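Long-range contact in putative exported protein (Bacteroides fragilis, PDB 4RAA), which is of unknown function but is predicted to be an exported protein and folds as a six-bladed beta-propeller: residues C38-V43 with I55-N60. Residues are numbered along the deposited sequence; the frame is centred on the assembly and turned at random.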
ATOM      1  N   CYS A  38     -16.450 -23.586   8.267  1.00 40.51           N
ATOM      2  CA  CYS A  38     -15.973 -22.839   9.442  1.00 38.81           C
ATOM      3  C   CYS A  38     -15.404 -23.701  10.569  1.00 38.53           C
ATOM      4  O   CYS A  38     -15.722 -23.501  11.748  1.00 38.37           O
ATOM      5  CB  CYS A  38     -17.107 -21.947   9.964  1.00 39.16           C
ATOM      6  SG  CYS A  38     -18.482 -22.836  10.727  1.00 40.30           S
ATOM      7  N   LEU A  39     -14.537 -24.643  10.208  1.00 39.54           N
ATOM      8  CA  LEU A  39     -13.854 -25.492  11.205  1.00 39.45           C
ATOM      9  C   LEU A  39     -12.776 -24.636  11.893  1.00 37.75           C
ATOM     10  O   LEU A  39     -12.048 -23.914  11.219  1.00 37.72           O
ATOM     11  CB  LEU A  39     -13.251 -26.738  10.556  1.00 39.80           C
ATOM     12  CG  LEU A  39     -14.283 -27.754  10.041  1.00 42.31           C
ATOM     13  CD1 LEU A  39     -13.676 -28.716   9.033  1.00 43.22           C
ATOM     14  CD2 LEU A  39     -14.935 -28.535  11.178  1.00 43.38           C
ATOM     15  N   VAL A  40     -12.707 -24.709  13.221  1.00 37.44           N
ATOM     16  CA  VAL A  40     -11.786 -23.916  14.030  1.00 37.59           C
ATOM     17  C   VAL A  40     -10.927 -24.826  14.903  1.00 38.85           C
ATOM     18  O   VAL A  40     -11.472 -25.618  15.654  1.00 39.54           O
ATOM     19  CB  VAL A  40     -12.570 -22.946  14.961  1.00 37.60           C
ATOM     20  CG1 VAL A  40     -11.622 -22.151  15.866  1.00 36.82           C
ATOM     21  CG2 VAL A  40     -13.440 -21.994  14.146  1.00 37.27           C
ATOM     22  N   LYS A  41      -9.598 -24.679  14.820  1.00 41.03           N
ATOM     23  CA  LYS A  41      -8.631 -25.417  15.664  1.00 42.38           C
ATOM     24  C   LYS A  41      -8.307 -24.641  16.939  1.00 41.60           C
ATOM     25  O   LYS A  41      -8.272 -25.203  18.022  1.00 41.64           O
ATOM     26  CB  LYS A  41      -7.322 -25.696  14.891  1.00 46.05           C
ATOM     27  CG  LYS A  41      -6.155 -26.203  15.745  1.00 50.36           C
ATOM     28  CD  LYS A  41      -4.992 -26.707  14.911  1.00 55.95           C
ATOM     29  CE  LYS A  41      -3.802 -27.028  15.807  1.00 60.07           C
ATOM     30  NZ  LYS A  41      -2.731 -27.764  15.081  1.00 61.45           N
ATOM     31  N   ASN A  42      -8.049 -23.350  16.779  1.00 42.00           N
ATOM     32  CA  ASN A  42      -7.623 -22.459  17.850  1.00 43.52           C
ATOM     33  C   ASN A  42      -8.416 -21.149  17.773  1.00 41.18           C
ATOM     34  O   ASN A  42      -8.758 -20.719  16.679  1.00 44.84           O
ATOM     35  CB  ASN A  42      -6.116 -22.251  17.615  1.00 47.18           C
ATOM     36  CG  ASN A  42      -5.468 -21.284  18.583  1.00 49.87           C
ATOM     37  OD1 ASN A  42      -5.467 -20.072  18.356  1.00 43.34           O
ATOM     38  ND2 ASN A  42      -4.832 -21.827  19.624  1.00 52.78           N
ATOM     39  N   VAL A  43      -8.757 -20.555  18.916  1.00 38.35           N
ATOM     40  CA  VAL A  43      -9.412 -19.225  18.939  1.00 38.13           C
ATOM     41  C   VAL A  43      -8.324 -18.315  19.495  1.00 38.42           C
ATOM     42  O   VAL A  43      -8.270 -18.047  20.702  1.00 39.14           O
ATOM     43  CB  VAL A  43     -10.738 -19.173  19.744  1.00 37.60           C
ATOM     44  CG1 VAL A  43     -11.316 -17.757  19.784  1.00 36.59           C
ATOM     45  CG2 VAL A  43     -11.760 -20.115  19.127  1.00 38.89           C
ATOM     46  N   ILE A  55     -13.270 -13.768  14.784  1.00 35.79           N
ATOM     47  CA  ILE A  55     -12.391 -14.787  15.387  1.00 35.04           C
ATOM     48  C   ILE A  55     -11.276 -15.150  14.418  1.00 35.84           C
ATOM     49  O   ILE A  55     -11.557 -15.484  13.269  1.00 36.25           O
ATOM     50  CB  ILE A  55     -13.180 -16.069  15.764  1.00 35.40           C
ATOM     51  CG1 ILE A  55     -14.133 -15.762  16.928  1.00 35.60           C
ATOM     52  CG2 ILE A  55     -12.241 -17.231  16.137  1.00 35.27           C
ATOM     53  CD1 ILE A  55     -15.088 -16.877  17.297  1.00 36.57           C
ATOM     54  N   LEU A  56     -10.032 -15.117  14.912  1.00 36.86           N
ATOM     55  CA  LEU A  56      -8.845 -15.531  14.163  1.00 37.61           C
ATOM     56  C   LEU A  56      -8.358 -16.880  14.685  1.00 39.13           C
ATOM     57  O   LEU A  56      -8.126 -17.030  15.880  1.00 41.12           O
ATOM     58  CB  LEU A  56      -7.727 -14.511  14.318  1.00 37.98           C
ATOM     59  CG  LEU A  56      -6.337 -14.826  13.755  1.00 38.41           C
ATOM     60  CD1 LEU A  56      -6.390 -15.210  12.286  1.00 38.81           C
ATOM     61  CD2 LEU A  56      -5.446 -13.615  13.969  1.00 38.54           C
ATOM     62  N   ASP A  57      -8.211 -17.843  13.781  1.00 41.15           N
ATOM     63  CA  ASP A  57      -7.697 -19.172  14.085  1.00 43.93           C
ATOM     64  C   ASP A  57      -6.227 -19.115  13.690  1.00 49.45           C
ATOM     65  O   ASP A  57      -5.862 -19.540  12.600  1.00 53.48           O
ATOM     66  CB  ASP A  57      -8.495 -20.232  13.297  1.00 43.70           C
ATOM     67  CG  ASP A  57      -7.961 -21.655  13.463  1.00 45.31           C
ATOM     68  OD1 ASP A  57      -7.007 -21.876  14.233  1.00 46.72           O
ATOM     69  OD2 ASP A  57      -8.517 -22.568  12.811  1.00 46.46           O
ATOM     70  N   SER A  58      -5.383 -18.607  14.593  1.00 51.25           N
ATOM     71  CA  SER A  58      -3.927 -18.458  14.328  1.00 49.13           C
ATOM     72  C   SER A  58      -3.139 -19.777  14.148  1.00 48.60           C
ATOM     73  O   SER A  58      -1.967 -19.741  13.756  1.00 50.36           O
ATOM     74  CB  SER A  58      -3.264 -17.545  15.373  1.00 46.26           C
ATOM     75  OG  SER A  58      -3.616 -17.927  16.688  1.00 42.66           O
ATOM     76  N   ALA A  59      -3.771 -20.915  14.440  1.00 46.69           N
ATOM     77  CA  ALA A  59      -3.189 -22.226  14.191  1.00 47.24           C
ATOM     78  C   ALA A  59      -3.263 -22.550  12.687  1.00 49.04           C
ATOM     79  O   ALA A  59      -2.251 -22.923  12.097  1.00 55.07           O
ATOM     80  CB  ALA A  59      -3.906 -23.284  15.009  1.00 47.55           C
ATOM     81  N   ASN A  60      -4.457 -22.415  12.091  1.00 46.59           N
ATOM     82  CA  ASN A  60      -4.691 -22.618  10.638  1.00 43.59           C
ATOM     83  C   ASN A  60      -4.699 -21.323   9.795  1.00 41.38           C
ATOM     84  O   ASN A  60      -4.787 -21.393   8.569  1.00 43.38           O
ATOM     85  CB  ASN A  60      -6.018 -23.358  10.405  1.00 45.09           C
ATOM     86  CG  ASN A  60      -6.035 -24.768  10.985  1.00 48.01           C
ATOM     87  OD1 ASN A  60      -5.000 -25.428  11.107  1.00 51.27           O
ATOM     88  ND2 ASN A  60      -7.228 -25.249  11.312  1.00 48.15           N
TER
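Asn-42, Lys-41 and Asp-57 show how one buried carboxylate can hold a loop without regular structure against the end of a strand. CG of Asp-57 lies anti to its backbone N (chi1 176°), and the carboxylate oxygens each take one of two successive amides: Lys-41 N gives a nearly straight bond to OD2 (3.1 Å, 176°), and Asn-42 N a more bent one to OD1 (3.1 Å). Both donors stand well above the carboxylate plane. OD1 also takes weak bonds from the amides of Ala-59 and Asn-60, so the same group also reaches, weakly, the turn that follows its strand. In this six-bladed beta-propeller, strands 52-57 and 62-67 are antiparallel neighbours within a blade, and residues 38-43 lie against the end of strand 52-57 and the turn after it on their way to strand 45-49. Ala-59 CB touches both Asn-42 CB, at 3.6 Å, and CD of the extended Lys-41 chain, at 3.6 Å; that chain crosses Asn-60 at about a right angle. A weak bond runs from Ser-58 OG to Asn-42 OD1. The Asn-42 carbonyl oxygen receives a CA-H...O contact from Asp-57 CA (3.2 Å). At the buried end, Val-43 CG1 meets Ile-55 CG2 at 3.8 Å, while Val-43 N donates to Tyr-307 OH.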